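Local coordinates for protein putative pyridoxal phosphate-dependent transferase (PDB 4DQ6) that belongs to the class I and II aminotransferase family and binds pyridoxal-5'-phosphate, its precise role being unassigned, at residues M153-I158 and G190-K195; L170-N175 and D184-L189. All blocks are in the same frame, centred on the assembly; numbering follows the deposited sequence.

Contact 1: residues M153-I158 and G190-K195; sequences MDYEDI and GDICLK
I192 reaches from the helical segment 190-195 to both Y155 and I158, and it supplies nearly all of that segment's side of the contact; C193 is only grazed. From CB, which points toward the other helix, the side chain forks. The methyl branch, CG2, lies anti to the backbone N and meets CG2 of I158 at 4.1 Å. The longer branch runs through CG1 in an extended form (chi2 172°), carrying CD1 out to Y155. There CD1 has two neighbours: the backbone O of Y155 at 4.0 Å, and CD1 of its ring at 4.1 Å, approached obliquely. Both isoleucines have nearly the same first torsion, and their side chains meet at a slant, one methyl against another. The ring has further neighbours: M153 CB, two residues back in the same segment, sits 3.6 Å above one face near the rim, while from the preceding turns of helix 183-195 K188 makes a cation-pi contact and E185 O is hydrogen-bonded to the hydroxyl. D154 N-caps the short helix: its OD1 accepts from D157 N at 3.1 Å, met from well above the carboxylate plane. This is apolar helix-to-helix packing, joining helix 155-161 to helix 183-195 beside the central mixed sheet of an aminotransferase-type fold.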
ATOM      1  N   MET A 153     -18.717 -18.984 -21.180  1.00 15.32           N
ATOM      2  CA  MET A 153     -17.589 -18.594 -22.079  1.00 17.40           C
ATOM      3  C   MET A 153     -17.850 -18.857 -23.554  1.00 18.83           C
ATOM      4  O   MET A 153     -18.476 -19.868 -23.948  1.00 18.51           O
ATOM      5  CB  MET A 153     -16.335 -19.283 -21.610  1.00 17.90           C
ATOM      6  CG  MET A 153     -16.003 -19.041 -20.131  1.00 17.30           C
ATOM      7  SD  MET A 153     -14.328 -19.619 -19.776  1.00 17.68           S
ATOM      8  CE  MET A 153     -14.243 -19.279 -18.020  1.00 18.51           C
ATOM      9  N   ASP A 154     -17.381 -17.930 -24.406  1.00 18.82           N
ATOM     10  CA  ASP A 154     -17.501 -18.124 -25.834  1.00 20.83           C
ATOM     11  C   ASP A 154     -16.191 -18.716 -26.371  1.00 21.84           C
ATOM     12  O   ASP A 154     -15.304 -18.000 -26.805  1.00 22.85           O
ATOM     13  CB  ASP A 154     -17.876 -16.835 -26.538  1.00 21.85           C
ATOM     14  CG  ASP A 154     -18.252 -17.043 -27.992  1.00 24.21           C
ATOM     15  OD1 ASP A 154     -17.858 -18.089 -28.575  1.00 24.89           O
ATOM     16  OD2 ASP A 154     -18.958 -16.168 -28.571  1.00 26.55           O
ATOM     17  N   TYR A 155     -16.096 -20.040 -26.319  1.00 21.58           N
ATOM     18  CA  TYR A 155     -14.840 -20.723 -26.558  1.00 22.06           C
ATOM     19  C   TYR A 155     -14.401 -20.558 -28.000  1.00 24.42           C
ATOM     20  O   TYR A 155     -13.189 -20.444 -28.243  1.00 24.61           O
ATOM     21  CB  TYR A 155     -14.942 -22.201 -26.174  1.00 20.93           C
ATOM     22  CG  TYR A 155     -15.170 -22.441 -24.702  1.00 19.58           C
ATOM     23  CD1 TYR A 155     -14.153 -22.208 -23.764  1.00 18.89           C
ATOM     24  CD2 TYR A 155     -16.390 -22.845 -24.261  1.00 18.79           C
ATOM     25  CE1 TYR A 155     -14.347 -22.431 -22.420  1.00 18.41           C
ATOM     26  CE2 TYR A 155     -16.581 -23.073 -22.910  1.00 17.52           C
ATOM     27  CZ  TYR A 155     -15.573 -22.829 -22.017  1.00 18.72           C
ATOM     28  OH  TYR A 155     -15.770 -23.083 -20.688  1.00 18.35           O
ATOM     29  N   GLU A 156     -15.350 -20.578 -28.954  1.00 26.57           N
ATOM     30  CA  GLU A 156     -15.059 -20.316 -30.355  1.00 29.62           C
ATOM     31  C   GLU A 156     -14.485 -18.913 -30.511  1.00 28.51           C
ATOM     32  O   GLU A 156     -13.528 -18.722 -31.256  1.00 30.08           O
ATOM     33  CB  GLU A 156     -16.332 -20.463 -31.235  1.00 33.22           C
ATOM     34  CG  GLU A 156     -16.113 -20.332 -32.738  1.00 39.35           C
ATOM     35  CD  GLU A 156     -17.403 -20.436 -33.555  1.00 42.05           C
ATOM     36  OE1 GLU A 156     -17.348 -20.930 -34.699  1.00 50.28           O
ATOM     37  OE2 GLU A 156     -18.467 -20.017 -33.046  1.00 44.42           O
ATOM     38  N   ASP A 157     -15.075 -17.927 -29.836  1.00 26.32           N
ATOM     39  CA  ASP A 157     -14.610 -16.541 -29.971  1.00 26.26           C
ATOM     40  C   ASP A 157     -13.193 -16.378 -29.426  1.00 26.03           C
ATOM     41  O   ASP A 157     -12.352 -15.699 -30.061  1.00 23.66           O
ATOM     42  CB  ASP A 157     -15.577 -15.565 -29.298  1.00 26.21           C
ATOM     43  CG  ASP A 157     -15.265 -14.138 -29.592  1.00 27.17           C
ATOM     44  OD1 ASP A 157     -15.393 -13.691 -30.773  1.00 30.25           O
ATOM     45  OD2 ASP A 157     -14.834 -13.457 -28.644  1.00 28.08           O
ATOM     46  N   ILE A 158     -12.924 -17.025 -28.285  1.00 24.49           N
ATOM     47  CA  ILE A 158     -11.594 -17.022 -27.645  1.00 24.95           C
ATOM     48  C   ILE A 158     -10.571 -17.578 -28.634  1.00 27.79           C
ATOM     49  O   ILE A 158      -9.549 -16.933 -28.934  1.00 29.32           O
ATOM     50  CB  ILE A 158     -11.548 -17.919 -26.425  1.00 23.09           C
ATOM     51  CG1 ILE A 158     -12.425 -17.322 -25.307  1.00 21.88           C
ATOM     52  CG2 ILE A 158     -10.143 -18.014 -25.888  1.00 24.55           C
ATOM     53  CD1 ILE A 158     -12.582 -18.189 -24.046  1.00 21.94           C
ATOM     54  N   GLY A 190      -8.501 -23.639 -20.039  1.00 20.15           N
ATOM     55  CA  GLY A 190      -7.099 -23.762 -19.735  1.00 20.21           C
ATOM     56  C   GLY A 190      -6.398 -24.561 -20.824  1.00 21.37           C
ATOM     57  O   GLY A 190      -5.236 -24.335 -21.077  1.00 23.02           O
ATOM     58  N   ASP A 191      -7.129 -25.477 -21.443  1.00 22.21           N
ATOM     59  CA  ASP A 191      -6.577 -26.237 -22.572  1.00 24.65           C
ATOM     60  C   ASP A 191      -6.296 -25.341 -23.743  1.00 24.97           C
ATOM     61  O   ASP A 191      -5.245 -25.469 -24.389  1.00 24.28           O
ATOM     62  CB  ASP A 191      -7.553 -27.331 -22.979  1.00 27.28           C
ATOM     63  CG  ASP A 191      -7.498 -28.511 -22.067  1.00 29.92           C
ATOM     64  OD1 ASP A 191      -6.548 -28.601 -21.251  1.00 33.36           O
ATOM     65  OD2 ASP A 191      -8.398 -29.387 -22.188  1.00 33.42           O
ATOM     66  N   ILE A 192      -7.224 -24.448 -24.050  1.00 23.78           N
ATOM     67  CA  ILE A 192      -6.994 -23.462 -25.102  1.00 24.62           C
ATOM     68  C   ILE A 192      -5.732 -22.651 -24.827  1.00 24.81           C
ATOM     69  O   ILE A 192      -4.863 -22.480 -25.648  1.00 24.70           O
ATOM     70  CB  ILE A 192      -8.216 -22.523 -25.273  1.00 24.22           C
ATOM     71  CG1 ILE A 192      -9.403 -23.311 -25.852  1.00 24.17           C
ATOM     72  CG2 ILE A 192      -7.887 -21.367 -26.215  1.00 24.41           C
ATOM     73  CD1 ILE A 192     -10.700 -22.527 -25.866  1.00 23.94           C
ATOM     74  N   CYS A 193      -5.600 -22.176 -23.604  1.00 22.97           N
ATOM     75  CA  CYS A 193      -4.503 -21.283 -23.288  1.00 24.05           C
ATOM     76  C   CYS A 193      -3.167 -22.022 -23.288  1.00 26.36           C
ATOM     77  O   CYS A 193      -2.185 -21.504 -23.833  1.00 26.55           O
ATOM     78  CB  CYS A 193      -4.753 -20.611 -21.951  1.00 22.46           C
ATOM     79  SG  CYS A 193      -6.032 -19.348 -22.008  1.00 23.76           S
ATOM     80  N   LEU A 194      -3.132 -23.213 -22.705  1.00 27.27           N
ATOM     81  CA  LEU A 194      -1.914 -24.047 -22.753  1.00 29.60           C
ATOM     82  C   LEU A 194      -1.493 -24.237 -24.199  1.00 30.86           C
ATOM     83  O   LEU A 194      -0.290 -24.124 -24.528  1.00 29.20           O
ATOM     84  CB  LEU A 194      -2.200 -25.427 -22.178  1.00 32.84           C
ATOM     85  CG  LEU A 194      -1.909 -25.773 -20.730  1.00 36.33           C
ATOM     86  CD1 LEU A 194      -2.572 -27.088 -20.338  1.00 38.30           C
ATOM     87  CD2 LEU A 194      -0.387 -25.858 -20.567  1.00 39.27           C
ATOM     88  N   LYS A 195      -2.468 -24.538 -25.058  1.00 31.12           N
ATOM     89  CA  LYS A 195      -2.183 -24.879 -26.450  1.00 33.20           C
ATOM     90  C   LYS A 195      -1.488 -23.727 -27.155  1.00 32.75           C
ATOM     91  O   LYS A 195      -0.586 -23.933 -27.977  1.00 31.82           O
ATOM     92  CB  LYS A 195      -3.494 -25.239 -27.186  1.00 35.97           C
ATOM     93  CG  LYS A 195      -3.373 -26.072 -28.440  1.00 40.92           C
ATOM     94  CD  LYS A 195      -4.680 -26.836 -28.680  1.00 42.63           C
ATOM     95  CE  LYS A 195      -5.158 -26.774 -30.114  1.00 45.06           C
ATOM     96  NZ  LYS A 195      -4.353 -27.708 -30.972  1.00 46.83           N
TER

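Contact 2: residues L170-N175 and D184-L189; sequences LCNPHN and DELKKL. With PLP (pyridoxal-5'-phosphate), chain C.
N172 ND2 is a buried polar atom with several neighbours: it is hydrogen-bonded to I217 O, has a weak hydrogen bond to E204 OE2, and is touched by L186 CD1 at 4.1 Å. The two side chains come from opposite directions, and a methyl group rests against an amide nitrogen whose hydrogen-bonding is met by I217 O. Next to them L170 packs on L186 and L189. Its CD2 meets CD2 of L186 at 4.0 Å, the two side chains crossing at about a right angle, while its CD1 lies 3.7 Å from L189 CD2. These leucines join the strand and helix of a beta-alpha-beta unit, in which strand 165-171 leads through helix 183-195 to strand 199-203, and L170 is also hydrogen-bonded through its backbone to I201 and D203. Past the strand end the chain turns to the cofactor, with a cis peptide bond before P173. N175 ND2 donates to O3 of pyridoxal-5'-phosphate at 2.7 Å (142° at the hydrogen). R369 NH1 is hydrogen-bonded to OD1 of the same amide, which would fix its rotation and present the nitrogen to O3. The first torsion of C171 (chi1 -159°) sets SG opposite the backbone nitrogen and toward the pocket: SG lies 3.5 Å from C2A of the cofactor and accepts a long but nearly straight hydrogen bond from N175 N at 3.6 Å.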
ATOM      1  N   LEU A 170      -8.679 -14.000 -16.165  1.00 15.36           N
ATOM      2  CA  LEU A 170      -9.876 -14.754 -15.930  1.00 15.07           C
ATOM      3  C   LEU A 170     -10.424 -14.213 -14.588  1.00 14.60           C
ATOM      4  O   LEU A 170      -9.657 -13.940 -13.600  1.00 15.90           O
ATOM      5  CB  LEU A 170      -9.581 -16.250 -15.775  1.00 14.78           C
ATOM      6  CG  LEU A 170     -10.593 -17.163 -15.065  1.00 14.95           C
ATOM      7  CD1 LEU A 170     -11.797 -17.312 -15.993  1.00 15.84           C
ATOM      8  CD2 LEU A 170     -10.003 -18.513 -14.729  1.00 15.85           C
ATOM      9  N   CYS A 171     -11.751 -13.995 -14.512  1.00 14.53           N
ATOM     10  CA  CYS A 171     -12.415 -13.692 -13.259  1.00 13.82           C
ATOM     11  C   CYS A 171     -13.205 -14.903 -12.781  1.00 13.16           C
ATOM     12  O   CYS A 171     -14.096 -15.341 -13.483  1.00 13.44           O
ATOM     13  CB  CYS A 171     -13.340 -12.488 -13.487  1.00 12.91           C
ATOM     14  SG  CYS A 171     -13.811 -11.573 -12.011  1.00 13.70           S
ATOM     15  N   ASN A 172     -12.882 -15.432 -11.581  1.00 13.99           N
ATOM     16  CA  ASN A 172     -13.456 -16.697 -11.075  1.00 15.00           C
ATOM     17  C   ASN A 172     -13.575 -16.697  -9.592  1.00 14.54           C
ATOM     18  O   ASN A 172     -12.595 -16.907  -8.949  1.00 14.06           O
ATOM     19  CB  ASN A 172     -12.494 -17.817 -11.596  1.00 17.78           C
ATOM     20  CG  ASN A 172     -12.794 -19.223 -11.116  1.00 20.20           C
ATOM     21  OD1 ASN A 172     -13.914 -19.610 -11.116  1.00 20.67           O
ATOM     22  ND2 ASN A 172     -11.716 -20.036 -10.815  1.00 21.90           N
ATOM     23  N   PRO A 173     -14.795 -16.498  -9.066  1.00 13.09           N
ATOM     24  CA  PRO A 173     -16.059 -16.234  -9.751  1.00 13.27           C
ATOM     25  C   PRO A 173     -16.076 -14.939 -10.572  1.00 12.90           C
ATOM     26  O   PRO A 173     -15.318 -13.996 -10.271  1.00 13.30           O
ATOM     27  CB  PRO A 173     -17.073 -16.107  -8.607  1.00 13.49           C
ATOM     28  CG  PRO A 173     -16.439 -16.771  -7.442  1.00 13.63           C
ATOM     29  CD  PRO A 173     -14.973 -16.625  -7.600  1.00 12.85           C
ATOM     30  N   HIS A 174     -16.957 -14.860 -11.567  1.00 13.17           N
ATOM     31  CA  HIS A 174     -16.972 -13.785 -12.511  1.00 12.49           C
ATOM     32  C   HIS A 174     -17.946 -12.691 -12.034  1.00 12.98           C
ATOM     33  O   HIS A 174     -19.182 -12.870 -12.095  1.00 14.61           O
ATOM     34  CB  HIS A 174     -17.324 -14.318 -13.873  1.00 12.86           C
ATOM     35  CG  HIS A 174     -17.127 -13.319 -14.938  1.00 12.24           C
ATOM     36  ND1 HIS A 174     -16.145 -13.457 -15.903  1.00 12.66           N
ATOM     37  CD2 HIS A 174     -17.785 -12.143 -15.188  1.00 12.13           C
ATOM     38  CE1 HIS A 174     -16.217 -12.365 -16.708  1.00 12.44           C
ATOM     39  NE2 HIS A 174     -17.261 -11.605 -16.348  1.00 12.68           N
ATOM     40  N   ASN A 175     -17.372 -11.542 -11.694  1.00 11.81           N
ATOM     41  CA  ASN A 175     -18.109 -10.304 -11.388  1.00 12.61           C
ATOM     42  C   ASN A 175     -18.253  -9.508 -12.682  1.00 12.77           C
ATOM     43  O   ASN A 175     -17.237  -9.206 -13.316  1.00 13.38           O
ATOM     44  CB  ASN A 175     -17.293  -9.540 -10.332  1.00 12.39           C
ATOM     45  CG  ASN A 175     -17.654  -8.096 -10.202  1.00 12.42           C
ATOM     46  OD1 ASN A 175     -18.693  -7.632 -10.607  1.00 13.67           O
ATOM     47  ND2 ASN A 175     -16.752  -7.344  -9.510  1.00 15.99           N
ATOM     48  N   ASP A 184     -15.181 -28.448 -15.601  1.00 19.14           N
ATOM     49  CA  ASP A 184     -15.141 -28.674 -17.047  1.00 19.49           C
ATOM     50  C   ASP A 184     -15.083 -27.392 -17.884  1.00 18.16           C
ATOM     51  O   ASP A 184     -14.428 -27.329 -18.967  1.00 17.15           O
ATOM     52  CB  ASP A 184     -16.295 -29.551 -17.515  1.00 20.59           C
ATOM     53  CG  ASP A 184     -16.145 -31.036 -17.109  1.00 23.73           C
ATOM     54  OD1 ASP A 184     -15.067 -31.458 -16.657  1.00 26.15           O
ATOM     55  OD2 ASP A 184     -17.138 -31.787 -17.331  1.00 27.86           O
ATOM     56  N   GLU A 185     -15.719 -26.325 -17.403  1.00 16.35           N
ATOM     57  CA  GLU A 185     -15.602 -25.053 -18.101  1.00 16.05           C
ATOM     58  C   GLU A 185     -14.178 -24.495 -18.017  1.00 15.98           C
ATOM     59  O   GLU A 185     -13.644 -23.934 -18.968  1.00 16.87           O
ATOM     60  CB  GLU A 185     -16.593 -24.013 -17.579  1.00 15.01           C
ATOM     61  CG  GLU A 185     -18.016 -24.247 -17.995  1.00 15.83           C
ATOM     62  CD  GLU A 185     -18.995 -23.315 -17.302  1.00 16.54           C
ATOM     63  OE1 GLU A 185     -18.980 -23.320 -16.080  1.00 18.12           O
ATOM     64  OE2 GLU A 185     -19.758 -22.611 -18.012  1.00 16.22           O
ATOM     65  N   LEU A 186     -13.553 -24.668 -16.868  1.00 15.97           N
ATOM     66  CA  LEU A 186     -12.197 -24.192 -16.651  1.00 16.05           C
ATOM     67  C   LEU A 186     -11.183 -25.042 -17.394  1.00 17.20           C
ATOM     68  O   LEU A 186     -10.228 -24.504 -17.997  1.00 17.38           O
ATOM     69  CB  LEU A 186     -11.882 -24.203 -15.168  1.00 16.05           C
ATOM     70  CG  LEU A 186     -12.708 -23.198 -14.358  1.00 16.24           C
ATOM     71  CD1 LEU A 186     -12.548 -23.523 -12.880  1.00 16.98           C
ATOM     72  CD2 LEU A 186     -12.252 -21.780 -14.686  1.00 16.02           C
ATOM     73  N   LYS A 187     -11.436 -26.342 -17.472  1.00 18.85           N
ATOM     74  CA  LYS A 187     -10.559 -27.215 -18.292  1.00 20.00           C
ATOM     75  C   LYS A 187     -10.581 -26.809 -19.731  1.00 20.00           C
ATOM     76  O   LYS A 187      -9.541 -26.760 -20.370  1.00 20.04           O
ATOM     77  CB  LYS A 187     -11.036 -28.650 -18.214  1.00 22.70           C
ATOM     78  CG  LYS A 187     -10.683 -29.309 -16.907  1.00 25.41           C
ATOM     79  CD  LYS A 187     -11.385 -30.670 -16.795  1.00 29.70           C
ATOM     80  CE  LYS A 187     -10.589 -31.602 -15.903  1.00 33.13           C
ATOM     81  NZ  LYS A 187     -10.782 -33.002 -16.381  1.00 34.90           N
ATOM     82  N   LYS A 188     -11.768 -26.522 -20.254  1.00 18.87           N
ATOM     83  CA  LYS A 188     -11.820 -26.148 -21.684  1.00 19.84           C
ATOM     84  C   LYS A 188     -11.029 -24.874 -21.945  1.00 19.10           C
ATOM     85  O   LYS A 188     -10.267 -24.781 -22.901  1.00 20.34           O
ATOM     86  CB  LYS A 188     -13.263 -26.050 -22.142  1.00 20.61           C
ATOM     87  CG  LYS A 188     -13.395 -26.053 -23.662  1.00 23.37           C
ATOM     88  CD  LYS A 188     -14.842 -26.317 -24.036  1.00 25.62           C
ATOM     89  CE  LYS A 188     -15.124 -25.935 -25.462  1.00 27.36           C
ATOM     90  NZ  LYS A 188     -14.601 -26.965 -26.382  1.00 29.89           N
ATOM     91  N   LEU A 189     -11.139 -23.882 -21.072  1.00 17.18           N
ATOM     92  CA  LEU A 189     -10.378 -22.636 -21.206  1.00 17.57           C
ATOM     93  C   LEU A 189      -8.887 -22.882 -21.059  1.00 18.60           C
ATOM     94  O   LEU A 189      -8.077 -22.342 -21.804  1.00 21.11           O
ATOM     95  CB  LEU A 189     -10.826 -21.604 -20.145  1.00 16.60           C
ATOM     96  CG  LEU A 189     -10.041 -20.294 -20.015  1.00 16.22           C
ATOM     97  CD1 LEU A 189     -10.114 -19.538 -21.373  1.00 17.46           C
ATOM     98  CD2 LEU A 189     -10.574 -19.574 -18.721  1.00 15.16           C
TER
HETATM   99  N1  PLP C 401     -11.039  -8.190  -8.462  1.00 18.65           N
HETATM  100  C2  PLP C 401     -12.403  -8.301  -8.572  1.00 17.65           C
HETATM  101  C2A PLP C 401     -13.094  -9.208  -9.545  1.00 17.10           C
HETATM  102  C3  PLP C 401     -13.280  -7.534  -7.716  1.00 20.79           C
HETATM  103  O3  PLP C 401     -14.597  -7.620  -7.835  1.00 22.34           O
HETATM  104  C4  PLP C 401     -12.689  -6.641  -6.731  1.00 20.20           C
HETATM  105  C4A PLP C 401     -13.547  -5.772  -5.849  1.00 26.28           C
HETATM  106  C5  PLP C 401     -11.236  -6.587  -6.670  1.00 21.50           C
HETATM  107  C6  PLP C 401     -10.459  -7.367  -7.557  1.00 19.17           C
HETATM  108  C5A PLP C 401     -10.616  -5.698  -5.638  1.00 23.90           C
HETATM  109  O4P PLP C 401      -9.353  -5.406  -6.135  1.00 31.94           O
HETATM  110  P   PLP C 401      -8.341  -4.685  -5.096  1.00 33.76           P
HETATM  111  O1P PLP C 401      -7.872  -5.788  -4.213  1.00 22.43           O
HETATM  112  O2P PLP C 401      -7.294  -4.086  -6.117  1.00 26.52           O
HETATM  113  O3P PLP C 401      -9.267  -3.691  -4.328  1.00 30.25           O

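Overall arrangement
From the N terminus the chain first enters segment 153-158 at the start of helix 155-161, then runs along strand 165-171 into segment 170-175, whose last residues reach the cofactor. It turns into helix 183-195, where segment 184-189 closes the short loop of contact 2 and segment 190-195, directly following, closes the longer loop of contact 1. Contact 2 is thus nested inside contact 1, and the two centres are about 10 Å apart. Helix 183-195 serves both, packed on the sheet in one and on helix 155-161 in the other. M153 links them: its CE lies 3.7 Å from both L170 CD1 and L189 CD2.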